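Side-chain contacts in GGDEF and EAL domain-containing protein (Vibrio cholerae O1 str. 2010EL-1786, PDB 6PWK), which binds the second messenger c-di-GMP as a signalling receptor and probably helps control large adhesins in biofilm formation: residues Asp20-Leu25 against Ala66-Val71; Asn80-Lys85 against Ala113-Thr118. One frame throughout, in Å; residues are numbered along the deposited sequence.

Interaction 1 of 2, residues Asp20-Leu25 against Ala66-Val71; sequences DPVSHL and AGDGMV
Val22 meets helix 53-80 through one methyl group. Its CG1 lies 3.7 Å from Val71 CG1 and 3.8 Å from Asp68 CB, so it sits against two residues one helical turn apart. Val22 CG1 is anti to the backbone N (chi1 -173°), which sets this methyl against Val71 and Asp68. The Val22 and Val71 side chains cross at about a right angle. Ser23 CB also packs on Val71 CG1, at 3.8 Å. The Ser23 hydroxyl faces its own loop. Ser23 OG and Ser23 N both donate to Asp20 OD2, each at 2.8 Å. Asp20 OD2 also forms a salt bridge with Arg91, and Ser23 OG accepts from Leu25 N at 3.2 Å.

Ser23 and Val71 are buried, while Val22 and Asp68 form the more open side. There Val22 CG1 lies over Asp68 CB and CG, and Asp68 OD1 and OD2 come no nearer to it than 4.2 Å. These oxygens are used elsewhere: Tyr59 bonds to OD1, and OD2 is hydrogen-bonded to N21 of a bound c-di-GMP. No hydrogen bond joins the two segments. The loop combines an Asx motif at Asp20 with an ST turn at Ser23, and packs beside a c-di-GMP site on the GGDEF domain.

Interaction 2 of 2, residues Asn80-Lys85 against Ala113-Thr118; sequences NSITIK and AESIIT
Ile82 CG1 is anti to the carbonyl carbon (chi1 -43°), and chi2 near 153° extends the chain onward to CD1, which reaches helix 106-118 at Ile116. The Ile82 backbone has a left-handed conformation, in the loop after helix 53-80. Its side chain is directed at the helix. Ile116 also has its CG1 anti to the carbonyl carbon, which places that atom where Ile82 CD1 meets it. The two isoleucine side chains cross at about a right angle.

The end of Ile82 makes the apolar part of the contact. Ile82 CD1 lies 3.6 Å from Ile116 CG1 and 3.7 Å from Ile116 CA. The methyl therefore rests on the start of the side chain as well as on the helix backbone. Further back along Ile82, the neighbour is Ser115. Its OG is 3.6 Å from Ile82 CG1 and 3.9 Å from Ile82 CG2, so the oxygen sits beside both branches. This is a van der Waals contact with carbon. Ser115 OG is within hydrogen-bonding range of two backbone oxygens of its own helix, Val112 O, the stronger partner, and Ile111 O. Its single proton is shared between them or used by one. Val112 also touches Ile82.

Ile116 is buried, whereas Ile82 and Ser115 are partly exposed. The contact is thus a small patch of loop-to-helix packing in the GGDEF domain. No hydrogen bond crosses between the segments. With the serine oxygen already engaged by its helix, the chemistry implies that shape and dispersion hold Ile82 in place, without a directional polar link.

The chain leaves helix 3-18 and enters the loop that holds residues 20-25. It then runs through helix 28-41 and strand 45-51 into helix 53-80, where interaction 1 closes. Interaction 2 opens just where this helix ends, with residues 80-85. After strands 88-90 and 96-102, the chain reaches helix 106-118 and interaction 2 closes. The two contacts therefore follow in series and neither nest nor cross. The centres of interaction 1 and interaction 2 are about 19 Å apart. The nearest atoms of interaction 1 and interaction 2 are about 7 Å apart and do not touch. Helix 53-80 and the loop leaving it connect them, tying the early loop and helix 106-118 into one GGDEF domain.

Interaction 1 of 2, residues Asp20-Leu25 against Ala66-Val71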
loop_
_atom_site.group_PDB
_atom_site.type_symbol
_atom_site.label_atom_id
_atom_site.label_comp_id
_atom_site.label_asym_id
_atom_site.label_seq_id
_atom_site.Cartn_x
_atom_site.Cartn_y
_atom_site.Cartn_z
ATOM N N ASP A 20 16.223 4.214 18.388
ATOM C CA ASP A 20 14.860 3.929 17.957
ATOM C C ASP A 20 14.009 3.572 19.170
ATOM O O ASP A 20 14.345 2.624 19.890
ATOM C CB ASP A 20 14.847 2.788 16.946
ATOM C CG ASP A 20 13.449 2.275 16.663
ATOM O OD1 ASP A 20 12.653 3.017 16.049
ATOM O OD2 ASP A 20 13.147 1.129 17.053
ATOM N N PRO A 21 12.915 4.292 19.434
ATOM C CA PRO A 21 12.152 4.036 20.669
ATOM C C PRO A 21 11.548 2.644 20.746
ATOM O O PRO A 21 11.445 2.084 21.846
ATOM C CB PRO A 21 11.063 5.120 20.635
ATOM C CG PRO A 21 11.609 6.185 19.742
ATOM C CD PRO A 21 12.415 5.469 18.705
ATOM N N VAL A 22 11.144 2.064 19.616
ATOM C CA VAL A 22 10.465 0.770 19.644
ATOM C C VAL A 22 11.439 -0.336 20.038
ATOM O O VAL A 22 11.249 -1.026 21.046
ATOM C CB VAL A 22 9.806 0.476 18.286
ATOM C CG1 VAL A 22 8.960 -0.787 18.371
ATOM C CG2 VAL A 22 8.967 1.662 17.836
ATOM N N SER A 23 12.496 -0.517 19.248
ATOM C CA SER A 23 13.432 -1.611 19.477
ATOM C C SER A 23 14.396 -1.340 20.623
ATOM O O SER A 23 15.025 -2.281 21.116
ATOM C CB SER A 23 14.231 -1.894 18.203
ATOM O OG SER A 23 15.021 -0.774 17.840
ATOM N N HIS A 24 14.525 -0.085 21.053
ATOM C CA HIS A 24 15.549 0.325 22.014
ATOM C C HIS A 24 16.950 -0.041 21.525
ATOM O O HIS A 24 17.857 -0.291 22.323
ATOM C CB HIS A 24 15.292 -0.260 23.407
ATOM C CG HIS A 24 15.921 0.525 24.515
ATOM N ND1 HIS A 24 15.403 1.721 24.965
ATOM C CD2 HIS A 24 17.029 0.292 25.258
ATOM C CE1 HIS A 24 16.162 2.188 25.940
ATOM N NE2 HIS A 24 17.156 1.341 26.138
ATOM N N LEU A 25 17.123 -0.087 20.209
ATOM C CA LEU A 25 18.412 -0.251 19.557
ATOM C C LEU A 25 18.771 1.046 18.845
ATOM O O LEU A 25 17.996 2.004 18.825
ATOM C CB LEU A 25 18.378 -1.425 18.574
ATOM C CG LEU A 25 18.253 -2.840 19.135
ATOM C CD1 LEU A 25 18.052 -3.835 18.003
ATOM C CD2 LEU A 25 19.486 -3.195 19.949
ATOM N N ALA A 66 0.909 -5.277 19.471
ATOM C CA ALA A 66 1.595 -6.563 19.421
ATOM C C ALA A 66 2.810 -6.509 18.506
ATOM O O ALA A 66 3.804 -7.202 18.753
ATOM C CB ALA A 66 0.629 -7.654 18.961
ATOM N N GLY A 67 2.750 -5.698 17.449
ATOM C CA GLY A 67 3.889 -5.589 16.552
ATOM C C GLY A 67 5.081 -4.915 17.207
ATOM O O GLY A 67 6.219 -5.372 17.071
ATOM N N ASP A 68 4.837 -3.811 17.920
ATOM C CA ASP A 68 5.923 -3.132 18.621
ATOM C C ASP A 68 6.516 -4.019 19.706
ATOM O O ASP A 68 7.736 -4.035 19.910
ATOM C CB ASP A 68 5.428 -1.815 19.219
ATOM C CG ASP A 68 5.115 -0.774 18.164
ATOM O OD1 ASP A 68 5.045 -1.137 16.970
ATOM O OD2 ASP A 68 4.947 0.407 18.528
ATOM N N GLY A 69 5.664 -4.766 20.415
ATOM C CA GLY A 69 6.165 -5.683 21.428
ATOM C C GLY A 69 7.056 -6.769 20.858
ATOM O O GLY A 69 8.018 -7.191 21.505
ATOM N N MET A 70 6.756 -7.232 19.643
ATOM C CA MET A 70 7.593 -8.252 19.018
ATOM C C MET A 70 8.915 -7.662 18.541
ATOM O O MET A 70 9.957 -8.326 18.605
ATOM C CB MET A 70 6.848 -8.908 17.856
ATOM C CG MET A 70 7.586 -10.081 17.242
ATOM S SD MET A 70 7.971 -11.346 18.467
ATOM C CE MET A 70 6.936 -12.686 17.894
ATOM N N VAL A 71 8.890 -6.418 18.055
ATOM C CA VAL A 71 10.129 -5.737 17.688
ATOM C C VAL A 71 11.032 -5.600 18.906
ATOM O O VAL A 71 12.238 -5.869 18.844
ATOM C CB VAL A 71 9.824 -4.367 17.055
ATOM C CG1 VAL A 71 11.089 -3.529 16.965
ATOM C CG2 VAL A 71 9.208 -4.545 15.679
#

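Interaction 2 of 2, residues Asn80-Lys85 against Ala113-Thr118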
loop_
_atom_site.group_PDB
_atom_site.type_symbol
_atom_site.label_atom_id
_atom_site.label_comp_id
_atom_site.label_asym_id
_atom_site.label_seq_id
_atom_site.Cartn_x
_atom_site.Cartn_y
_atom_site.Cartn_z
ATOM N N ASN A 80 20.838 -8.970 23.989
ATOM C CA ASN A 80 21.346 -9.616 25.194
ATOM C C ASN A 80 22.152 -10.863 24.858
ATOM O O ASN A 80 23.018 -11.271 25.642
ATOM C CB ASN A 80 20.196 -9.951 26.141
ATOM C CG ASN A 80 20.311 -9.227 27.469
ATOM O OD1 ASN A 80 20.016 -8.035 27.567
ATOM N ND2 ASN A 80 20.751 -9.943 28.498
ATOM N N SER A 81 21.887 -11.474 23.711
ATOM C CA SER A 81 22.732 -12.532 23.186
ATOM C C SER A 81 23.803 -11.934 22.282
ATOM O O SER A 81 23.727 -10.771 21.874
ATOM C CB SER A 81 21.903 -13.556 22.409
ATOM O OG SER A 81 20.802 -14.013 23.175
ATOM N N ILE A 82 24.817 -12.745 21.982
ATOM C CA ILE A 82 25.794 -12.433 20.942
ATOM C C ILE A 82 26.516 -11.127 21.264
ATOM O O ILE A 82 26.514 -10.186 20.462
ATOM C CB ILE A 82 25.103 -12.377 19.564
ATOM C CG1 ILE A 82 24.124 -13.544 19.415
ATOM C CG2 ILE A 82 26.119 -12.453 18.442
ATOM C CD1 ILE A 82 22.987 -13.263 18.472
ATOM N N THR A 83 27.143 -11.064 22.438
ATOM C CA THR A 83 27.840 -9.866 22.898
ATOM C C THR A 83 29.332 -10.016 22.633
ATOM O O THR A 83 29.984 -10.884 23.219
ATOM C CB THR A 83 27.583 -9.612 24.385
ATOM O OG1 THR A 83 28.206 -10.644 25.162
ATOM C CG2 THR A 83 26.091 -9.597 24.676
ATOM N N ILE A 84 29.860 -9.182 21.734
ATOM C CA ILE A 84 31.279 -9.145 21.400
ATOM C C ILE A 84 31.705 -7.680 21.345
ATOM O O ILE A 84 30.878 -6.769 21.399
ATOM C CB ILE A 84 31.579 -9.884 20.065
ATOM C CG1 ILE A 84 30.940 -11.275 20.066
ATOM C CG2 ILE A 84 33.078 -10.052 19.819
ATOM C CD1 ILE A 84 31.364 -12.154 18.904
ATOM N N LYS A 85 33.017 -7.457 21.274
ATOM C CA LYS A 85 33.560 -6.106 21.244
ATOM C C LYS A 85 33.160 -5.374 19.966
ATOM O O LYS A 85 33.040 -5.970 18.891
ATOM C CB LYS A 85 35.085 -6.150 21.347
ATOM C CG LYS A 85 35.608 -7.087 22.417
ATOM C CD LYS A 85 37.099 -7.322 22.247
ATOM C CE LYS A 85 37.626 -8.299 23.284
ATOM N NZ LYS A 85 39.071 -8.599 23.076
ATOM N N ALA A 113 26.490 -15.502 12.986
ATOM C CA ALA A 113 25.259 -15.622 12.212
ATOM C C ALA A 113 24.483 -16.875 12.600
ATOM O O ALA A 113 23.247 -16.859 12.636
ATOM C CB ALA A 113 25.575 -15.628 10.716
ATOM N N GLU A 114 25.188 -17.971 12.888
ATOM C CA GLU A 114 24.513 -19.176 13.357
ATOM C C GLU A 114 23.851 -18.937 14.707
ATOM O O GLU A 114 22.743 -19.426 14.960
ATOM C CB GLU A 114 25.505 -20.335 13.446
ATOM C CG GLU A 114 24.945 -21.667 12.986
ATOM C CD GLU A 114 24.820 -21.751 11.477
ATOM O OE1 GLU A 114 25.830 -21.509 10.783
ATOM O OE2 GLU A 114 23.713 -22.049 10.983
ATOM N N SER A 115 24.514 -18.180 15.586
ATOM C CA SER A 115 23.938 -17.884 16.891
ATOM C C SER A 115 22.753 -16.935 16.781
ATOM O O SER A 115 21.829 -17.008 17.599
ATOM C CB SER A 115 25.002 -17.296 17.816
ATOM O OG SER A 115 25.507 -16.080 17.293
ATOM N N ILE A 116 22.761 -16.042 15.788
ATOM C CA ILE A 116 21.629 -15.137 15.592
ATOM C C ILE A 116 20.365 -15.932 15.295
ATOM O O ILE A 116 19.321 -15.730 15.924
ATOM C CB ILE A 116 21.929 -14.126 14.470
ATOM C CG1 ILE A 116 22.990 -13.121 14.915
ATOM C CG2 ILE A 116 20.660 -13.398 14.056
ATOM C CD1 ILE A 116 23.441 -12.197 13.815
ATOM N N ILE A 117 20.447 -16.863 14.342
ATOM C CA ILE A 117 19.261 -17.589 13.895
ATOM C C ILE A 117 18.700 -18.450 15.020
ATOM O O ILE A 117 17.493 -18.440 15.285
ATOM C CB ILE A 117 19.594 -18.428 12.650
ATOM C CG1 ILE A 117 20.052 -17.515 11.515
ATOM C CG2 ILE A 117 18.390 -19.256 12.229
ATOM C CD1 ILE A 117 20.944 -18.199 10.518
ATOM N N THR A 118 19.566 -19.211 15.697
ATOM C CA THR A 118 19.116 -20.008 16.833
ATOM C C THR A 118 18.536 -19.125 17.931
ATOM O O THR A 118 17.671 -19.567 18.697
ATOM C CB THR A 118 20.272 -20.853 17.375
ATOM O OG1 THR A 118 20.858 -21.604 16.303
ATOM C CG2 THR A 118 19.785 -21.819 18.445
#